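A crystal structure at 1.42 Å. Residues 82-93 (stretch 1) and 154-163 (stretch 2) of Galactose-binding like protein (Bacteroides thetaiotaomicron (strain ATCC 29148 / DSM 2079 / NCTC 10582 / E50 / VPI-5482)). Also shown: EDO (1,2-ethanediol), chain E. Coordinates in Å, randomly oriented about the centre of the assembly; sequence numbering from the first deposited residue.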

ATOM      1  N   PHE A  82       7.500 -12.819 -21.083  1.00 12.35           N
ATOM      2  CA  PHE A  82       6.533 -13.806 -21.554  1.00 10.76           C
ATOM      3  C   PHE A  82       7.051 -15.221 -21.247  1.00  9.91           C
ATOM      4  O   PHE A  82       8.106 -15.636 -21.770  1.00 12.29           O
ATOM      5  CB  PHE A  82       6.308 -13.674 -23.066  1.00 10.91           C
ATOM      6  CG  PHE A  82       5.565 -12.450 -23.538  1.00 12.59           C
ATOM      7  CD1 PHE A  82       4.615 -11.843 -22.744  1.00 12.77           C
ATOM      8  CD2 PHE A  82       5.771 -11.928 -24.809  1.00 18.43           C
ATOM      9  CE1 PHE A  82       3.851 -10.776 -23.211  1.00 15.42           C
ATOM     10  CE2 PHE A  82       5.025 -10.846 -25.282  1.00 21.95           C
ATOM     11  CZ  PHE A  82       4.079 -10.232 -24.467  1.00 17.08           C
ATOM     12  N   TYR A  83       6.345 -15.966 -20.381  1.00  9.89           N
ATOM     13  CA  TYR A  83       6.751 -17.311 -19.997  1.00 10.65           C
ATOM     14  C   TYR A  83       8.225 -17.337 -19.571  1.00 10.59           C
ATOM     15  O   TYR A  83       9.008 -18.256 -19.945  1.00 11.82           O
ATOM     16  CB  TYR A  83       6.532 -18.293 -21.166  1.00 11.38           C
ATOM     17  CG  TYR A  83       5.234 -18.064 -21.877  1.00  9.33           C
ATOM     18  CD1 TYR A  83       4.018 -18.545 -21.377  1.00  9.93           C
ATOM     19  CD2 TYR A  83       5.206 -17.322 -23.052  1.00 11.36           C
ATOM     20  CE1 TYR A  83       2.806 -18.304 -22.043  1.00  9.40           C
ATOM     21  CE2 TYR A  83       4.002 -17.065 -23.713  1.00 11.94           C
ATOM     22  CZ  TYR A  83       2.813 -17.541 -23.215  1.00 10.06           C
ATOM     23  OH  TYR A  83       1.639 -17.354 -23.853  1.00 12.37           O
ATOM     24  N   ASN A  84       8.618 -16.298 -18.792  1.00  9.90           N
ATOM     25  CA  ASN A  84      10.031 -16.146 -18.463  1.00 11.25           C
ATOM     26  C   ASN A  84      10.084 -15.274 -17.200  1.00 10.01           C
ATOM     27  O   ASN A  84       9.073 -14.772 -16.690  1.00 10.75           O
ATOM     28  CB  ASN A  84      10.754 -15.499 -19.668  1.00 13.70           C
ATOM     29  CG  ASN A  84      12.213 -15.927 -19.780  1.00 15.06           C
ATOM     30  OD1 ASN A  84      12.852 -16.238 -18.771  1.00 15.55           O
ATOM     31  ND2 ASN A  84      12.725 -15.974 -21.008  1.00 16.64           N
ATOM     32  N   ASP A  85      11.294 -15.015 -16.706  1.00 12.11           N
ATOM     33  CA  ASP A  85      11.519 -14.051 -15.639  1.00 11.30           C
ATOM     34  C   ASP A  85      10.706 -14.516 -14.404  1.00  9.72           C
ATOM     35  O   ASP A  85      10.584 -15.727 -14.166  1.00 10.87           O
ATOM     36  CB  ASP A  85      11.270 -12.611 -16.136  1.00 13.48           C
ATOM     37  CG  ASP A  85      11.987 -11.580 -15.272  1.00 13.66           C
ATOM     38  OD1 ASP A  85      11.433 -11.119 -14.228  1.00 14.06           O
ATOM     39  OD2 ASP A  85      13.122 -11.262 -15.597  1.00 23.49           O
HETATM   40  N   MSE A  86      10.167 -13.566 -13.624  1.00  9.59           N
HETATM   41  CA  MSE A  86       9.422 -13.932 -12.430  1.00  7.66           C
HETATM   42  C   MSE A  86       7.914 -13.954 -12.739  1.00  7.79           C
HETATM   43  O   MSE A  86       7.071 -13.889 -11.821  1.00  8.03           O
HETATM   44  CB  MSE A  86       9.715 -13.035 -11.229  1.00  8.80           C
HETATM   45  CG  MSE A  86      11.186 -12.845 -10.936  1.00 11.22           C
HETATM   46 SE   MSE A  86      12.209 -14.495 -10.694  1.00 14.06          SE
HETATM   47  CE  MSE A  86      13.588 -14.171 -12.039  1.00 14.90           C
ATOM     48  N   SER A  87       7.535 -14.025 -14.014  1.00  8.23           N
ATOM     49  CA  SER A  87       6.134 -14.090 -14.376  1.00  6.77           C
ATOM     50  C   SER A  87       5.512 -15.355 -13.794  1.00  7.52           C
ATOM     51  O   SER A  87       6.108 -16.447 -13.767  1.00  8.55           O
ATOM     52  CB  SER A  87       6.015 -14.107 -15.862  1.00  8.28           C
ATOM     53  OG  SER A  87       6.541 -12.892 -16.414  1.00  8.84           O
ATOM     54  N   PRO A  88       4.257 -15.285 -13.313  1.00  7.73           N
ATOM     55  CA  PRO A  88       3.683 -16.466 -12.620  1.00  6.70           C
ATOM     56  C   PRO A  88       3.379 -17.590 -13.611  1.00  7.47           C
ATOM     57  O   PRO A  88       2.965 -17.374 -14.772  1.00  9.17           O
ATOM     58  CB  PRO A  88       2.397 -15.864 -11.989  1.00  8.68           C
ATOM     59  CG  PRO A  88       2.029 -14.725 -12.934  1.00  6.97           C
ATOM     60  CD  PRO A  88       3.352 -14.112 -13.357  1.00  7.83           C
ATOM     61  N   ARG A  89       3.596 -18.828 -13.125  1.00  8.41           N
ATOM     62  CA  ARG A  89       3.254 -20.012 -13.940  1.00  9.52           C
ATOM     63  C   ARG A  89       2.147 -20.812 -13.253  1.00  8.87           C
ATOM     64  O   ARG A  89       1.150 -21.150 -13.890  1.00 10.70           O
ATOM     65  CB  ARG A  89       4.497 -20.879 -14.187  1.00  9.70           C
ATOM     66  CG  ARG A  89       4.187 -22.108 -15.023  1.00 10.38           C
ATOM     67  CD  ARG A  89       5.468 -22.854 -15.380  1.00 12.44           C
ATOM     68  NE  ARG A  89       5.174 -23.989 -16.262  1.00 14.17           N
ATOM     69  CZ  ARG A  89       6.101 -24.838 -16.698  1.00 16.11           C
ATOM     70  NH1 ARG A  89       7.354 -24.695 -16.278  1.00 17.27           N
ATOM     71  NH2 ARG A  89       5.787 -25.759 -17.602  1.00 17.74           N
ATOM     72  N   ARG A  90       2.293 -21.135 -11.953  1.00  9.36           N
ATOM     73  CA  ARG A  90       1.194 -21.736 -11.199  1.00  9.57           C
ATOM     74  C   ARG A  90       0.880 -20.851 -10.000  1.00  8.61           C
ATOM     75  O   ARG A  90       1.811 -20.448  -9.298  1.00  9.56           O
ATOM     76  CB  ARG A  90       1.650 -23.087 -10.643  1.00 11.09           C
ATOM     77  CG  ARG A  90       1.694 -24.160 -11.733  1.00 14.92           C
ATOM     78  CD  ARG A  90       0.290 -24.707 -12.015  1.00 20.35           C
ATOM     79  NE  ARG A  90      -0.240 -25.390 -10.823  1.00 28.91           N
ATOM     80  CZ  ARG A  90      -1.191 -25.025  -9.906  1.00 29.84           C
ATOM     81  NH1 ARG A  90      -1.904 -23.883  -9.944  1.00 24.67           N
ATOM     82  NH2 ARG A  90      -1.384 -25.860  -8.895  1.00 41.42           N
ATOM     83  N   TYR A  91      -0.385 -20.457  -9.879  1.00  8.19           N
ATOM     84  CA  TYR A  91      -0.724 -19.484  -8.843  1.00  7.68           C
ATOM     85  C   TYR A  91      -2.182 -19.658  -8.477  1.00  8.49           C
ATOM     86  O   TYR A  91      -2.898 -20.399  -9.140  1.00  9.94           O
ATOM     87  CB  TYR A  91      -0.420 -18.033  -9.308  1.00  8.85           C
ATOM     88  CG  TYR A  91      -1.107 -17.552 -10.570  1.00  7.53           C
ATOM     89  CD1 TYR A  91      -0.667 -17.929 -11.847  1.00  8.77           C
ATOM     90  CD2 TYR A  91      -2.188 -16.680 -10.468  1.00  9.22           C
ATOM     91  CE1 TYR A  91      -1.290 -17.408 -12.979  1.00  9.36           C
ATOM     92  CE2 TYR A  91      -2.800 -16.161 -11.610  1.00  8.67           C
ATOM     93  CZ  TYR A  91      -2.348 -16.522 -12.871  1.00  9.83           C
ATOM     94  OH  TYR A  91      -2.951 -16.008 -13.994  1.00 10.03           O
ATOM     95  N   GLU A  92      -2.560 -19.037  -7.353  1.00  8.78           N
ATOM     96  CA  GLU A  92      -3.908 -19.238  -6.863  1.00  8.05           C
ATOM     97  C   GLU A  92      -4.547 -17.894  -6.516  1.00  7.33           C
ATOM     98  O   GLU A  92      -3.841 -16.961  -6.096  1.00  9.06           O
ATOM     99  CB  GLU A  92      -3.939 -20.084  -5.583  1.00  9.07           C
ATOM    100  CG  GLU A  92      -3.454 -21.508  -5.817  1.00 11.57           C
ATOM    101  CD  GLU A  92      -3.174 -22.286  -4.551  1.00 14.49           C
ATOM    102  OE1 GLU A  92      -3.182 -21.716  -3.449  1.00 13.26           O
ATOM    103  OE2 GLU A  92      -3.084 -23.481  -4.691  1.00 15.49           O
ATOM    104  N   VAL A  93      -5.877 -17.787  -6.667  1.00  7.35           N
ATOM    105  CA  VAL A  93      -6.623 -16.611  -6.221  1.00  7.88           C
ATOM    106  C   VAL A  93      -7.509 -17.029  -5.078  1.00  5.82           C
ATOM    107  O   VAL A  93      -8.272 -18.000  -5.241  1.00  7.54           O
ATOM    108  CB  VAL A  93      -7.456 -15.968  -7.379  1.00  7.36           C
ATOM    109  CG1 VAL A  93      -8.092 -14.664  -6.928  1.00 10.62           C
ATOM    110  CG2 VAL A  93      -6.579 -15.796  -8.603  1.00  7.80           C
ATOM    111  N   ILE A 154      -9.053 -10.094  -1.496  1.00  5.53           N
ATOM    112  CA  ILE A 154      -8.414 -11.071  -2.381  1.00  6.34           C
ATOM    113  C   ILE A 154      -6.983 -11.307  -1.947  1.00  5.92           C
ATOM    114  O   ILE A 154      -6.294 -10.391  -1.496  1.00  5.97           O
ATOM    115  CB  ILE A 154      -8.411 -10.559  -3.828  1.00  5.74           C
ATOM    116  CG1 ILE A 154      -9.854 -10.400  -4.351  1.00  6.87           C
ATOM    117  CG2 ILE A 154      -7.643 -11.502  -4.773  1.00  7.71           C
ATOM    118  CD1 ILE A 154     -10.631 -11.660  -4.564  1.00  8.95           C
ATOM    119  N   ARG A 155      -6.506 -12.546  -2.096  1.00  6.59           N
ATOM    120  CA  ARG A 155      -5.087 -12.849  -2.019  1.00  6.03           C
ATOM    121  C   ARG A 155      -4.657 -13.542  -3.316  1.00  5.87           C
ATOM    122  O   ARG A 155      -5.394 -14.391  -3.878  1.00  9.30           O
ATOM    123  CB  ARG A 155      -4.691 -13.696  -0.815  1.00  7.90           C
ATOM    124  CG  ARG A 155      -4.632 -12.862   0.431  1.00  9.73           C
ATOM    125  CD  ARG A 155      -4.455 -13.797   1.630  1.00  9.59           C
ATOM    126  NE  ARG A 155      -3.383 -13.119   2.417  1.00  8.43           N
ATOM    127  CZ  ARG A 155      -2.834 -13.688   3.473  1.00  7.56           C
ATOM    128  NH1 ARG A 155      -3.265 -14.877   3.918  1.00  9.33           N
ATOM    129  NH2 ARG A 155      -1.803 -13.134   4.104  1.00  9.96           N
ATOM    130  N   ILE A 156      -3.431 -13.232  -3.741  1.00  7.79           N
ATOM    131  CA  ILE A 156      -2.798 -14.022  -4.809  1.00  7.85           C
ATOM    132  C   ILE A 156      -1.562 -14.700  -4.223  1.00  7.92           C
ATOM    133  O   ILE A 156      -0.790 -14.103  -3.476  1.00  8.47           O
ATOM    134  CB  ILE A 156      -2.501 -13.152  -6.028  1.00 10.06           C
ATOM    135  CG1 ILE A 156      -3.866 -12.818  -6.705  1.00 17.14           C
ATOM    136  CG2 ILE A 156      -1.563 -13.846  -7.024  1.00 10.15           C
ATOM    137  CD1 ILE A 156      -3.784 -11.860  -7.870  1.00 17.21           C
ATOM    138  N   LYS A 157      -1.476 -16.038  -4.445  1.00  7.56           N
ATOM    139  CA  LYS A 157      -0.339 -16.852  -4.010  1.00  6.65           C
ATOM    140  C   LYS A 157       0.403 -17.388  -5.251  1.00  7.32           C
ATOM    141  O   LYS A 157      -0.209 -18.039  -6.088  1.00  8.60           O
ATOM    142  CB  LYS A 157      -0.877 -17.976  -3.124  1.00  9.97           C
ATOM    143  CG  LYS A 157       0.176 -18.949  -2.575  1.00 11.53           C
ATOM    144  CD  LYS A 157      -0.486 -20.216  -1.874  1.00 19.14           C
ATOM    145  CE  LYS A 157       0.576 -20.955  -1.093  1.00 22.70           C
ATOM    146  NZ  LYS A 157       0.055 -22.132  -0.351  1.00 31.92           N
ATOM    147  N   CYS A 158       1.726 -17.130  -5.334  1.00  7.77           N
ATOM    148  CA  CYS A 158       2.522 -17.609  -6.464  1.00  8.69           C
ATOM    149  C   CYS A 158       3.212 -18.913  -6.066  1.00  7.38           C
ATOM    150  O   CYS A 158       4.214 -18.890  -5.322  1.00 10.23           O
ATOM    151  CB  CYS A 158       3.535 -16.545  -6.891  1.00  7.62           C
ATOM    152  SG  CYS A 158       4.244 -17.114  -8.461  1.00  9.51           S
ATOM    153  N   LEU A 159       2.662 -20.059  -6.535  1.00  8.55           N
ATOM    154  CA  LEU A 159       3.277 -21.345  -6.219  1.00  9.94           C
ATOM    155  C   LEU A 159       4.576 -21.564  -6.992  1.00 10.07           C
ATOM    156  O   LEU A 159       5.504 -22.183  -6.478  1.00 12.58           O
ATOM    157  CB  LEU A 159       2.343 -22.487  -6.565  1.00 10.66           C
ATOM    158  CG  LEU A 159       0.969 -22.458  -5.921  1.00 12.45           C
ATOM    159  CD1 LEU A 159       0.065 -23.560  -6.513  1.00 15.20           C
ATOM    160  CD2 LEU A 159       1.071 -22.649  -4.412  1.00 18.45           C
ATOM    161  N   LYS A 160       4.647 -21.081  -8.244  1.00  8.53           N
ATOM    162  CA  LYS A 160       5.838 -21.253  -9.066  1.00  8.48           C
ATOM    163  C   LYS A 160       5.800 -20.248 -10.185  1.00  8.02           C
ATOM    164  O   LYS A 160       4.724 -20.090 -10.811  1.00  9.09           O
ATOM    165  CB  LYS A 160       5.941 -22.705  -9.608  1.00 12.65           C
ATOM    166  CG  LYS A 160       7.246 -23.119 -10.297  1.00 19.41           C
ATOM    167  CD  LYS A 160       7.133 -24.538 -10.902  1.00 28.03           C
ATOM    168  CE  LYS A 160       7.381 -25.636  -9.876  1.00 37.31           C
ATOM    169  NZ  LYS A 160       8.437 -25.264  -8.891  1.00 40.18           N
ATOM    170  N   ASN A 161       6.942 -19.611 -10.431  1.00  8.52           N
ATOM    171  CA  ASN A 161       7.018 -18.745 -11.592  1.00  8.33           C
ATOM    172  C   ASN A 161       7.811 -19.412 -12.717  1.00 10.23           C
ATOM    173  O   ASN A 161       8.219 -20.559 -12.615  1.00 10.11           O
ATOM    174  CB  ASN A 161       7.633 -17.373 -11.270  1.00  8.86           C
ATOM    175  CG  ASN A 161       9.034 -17.456 -10.707  1.00  8.74           C
ATOM    176  OD1 ASN A 161       9.841 -18.332 -11.116  1.00  9.73           O
ATOM    177  ND2 ASN A 161       9.368 -16.594  -9.763  1.00  9.92           N
ATOM    178  N   TRP A 162       8.008 -18.692 -13.818  1.00  9.59           N
ATOM    179  CA  TRP A 162       8.662 -19.299 -14.992  1.00 10.30           C
ATOM    180  C   TRP A 162      10.163 -19.507 -14.804  1.00 11.58           C
ATOM    181  O   TRP A 162      10.779 -20.105 -15.696  1.00 15.63           O
ATOM    182  CB  TRP A 162       8.347 -18.446 -16.243  1.00  9.38           C
ATOM    183  CG  TRP A 162       7.013 -18.772 -16.841  1.00  8.94           C
ATOM    184  CD1 TRP A 162       5.793 -18.130 -16.650  1.00  9.96           C
ATOM    185  CD2 TRP A 162       6.738 -19.956 -17.612  1.00  9.91           C
ATOM    186  NE1 TRP A 162       4.799 -18.823 -17.308  1.00  9.49           N
ATOM    187  CE2 TRP A 162       5.361 -19.948 -17.900  1.00  9.44           C
ATOM    188  CE3 TRP A 162       7.538 -21.034 -18.068  1.00 11.49           C
ATOM    189  CZ2 TRP A 162       4.759 -20.958 -18.659  1.00 11.77           C
ATOM    190  CZ3 TRP A 162       6.943 -22.041 -18.812  1.00 12.30           C
ATOM    191  CH2 TRP A 162       5.562 -21.999 -19.097  1.00 11.76           C
ATOM    192  N   SER A 163      10.763 -18.978 -13.719  1.00 11.16           N
ATOM    193  CA  SER A 163      12.154 -19.266 -13.346  1.00 12.98           C
ATOM    194  C   SER A 163      12.191 -20.292 -12.197  1.00 11.47           C
ATOM    195  O   SER A 163      13.254 -20.512 -11.625  1.00 13.73           O
ATOM    196  CB  SER A 163      12.829 -17.935 -12.959  1.00 12.11           C
ATOM    197  OG  SER A 163      12.888 -17.109 -14.120  1.00 13.37           O
TER
HETATM  198  C1  EDO E 403      14.079  -9.975 -12.570  1.00 22.77           C
HETATM  199  O1  EDO E 403      12.784  -9.574 -12.938  1.00 23.38           O
HETATM  200  C2  EDO E 403      15.052  -9.810 -13.718  1.00 27.45           C
HETATM  201  O2  EDO E 403      14.685  -8.583 -14.218  1.00 35.02           O
HETATM  202  O   HOH W   1       8.712 -22.968 -14.248  1.00 22.75           O
HETATM  203  O   HOH W   2      -2.128 -23.275  -1.649  1.00 32.87           O

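Trp162 contributes more to this contact than any other residue, with 173 Å² covered by the opposing stretch. Over one face of its indole lies Arg89, whose fully extended side chain (all t) carries its guanidinium flat onto the ring, centres 4.2 Å apart and planes 9° from parallel; Arg89 CD sits almost exactly above the six-membered ring, 3.6 Å from its centroid. A long aliphatic arm ending in a planar cation suits such a surface, since methylene and guanidinium can both lie against the π cloud. The guanidinium is further tied down by water 1, which accepts from Arg89 NH1 and donates to Asn161 O, both at 3.0 Å. Over the opposite face, Tyr83 CA stands 3.4 Å from the centroid of the five-membered ring, while the Tyr83 ring turns its edge to the indole, planes at 87°.

Backbone hydrogen bonds flank this packing. Trp162 N donates to Ser87 O (2.9 Å), and beyond it Ser163 OG donates to Asp85 O (2.7 Å), within the type II' turn from Asn84 to Ser87. At the corner, Lys160 O accepts from both Arg89 N and Arg90 N, each at 2.9 Å; one carbonyl serving two successive amides accommodates a bulge in the antiparallel register.

Glu92, with 81 Å² covered, anchors the regular ladder: Glu92 N donates to Lys157 O (2.9 Å), and Lys157 N returns a bond to Glu92 O (3.0 Å). Their side chains share a sheet face. Glu92 OE1 and Lys157 NZ remain 4.5 Å apart, too far for a salt bridge, but carboxylate and ammonium can share a water as acceptor and donor: water 2 donates to Glu92 OE1 (2.6 Å) and accepts from Lys157 NZ (2.8 Å). On the other face, branched Val93 packs its CG1 against Ile154 CG2 at 3.9 Å, a fit for a buried position.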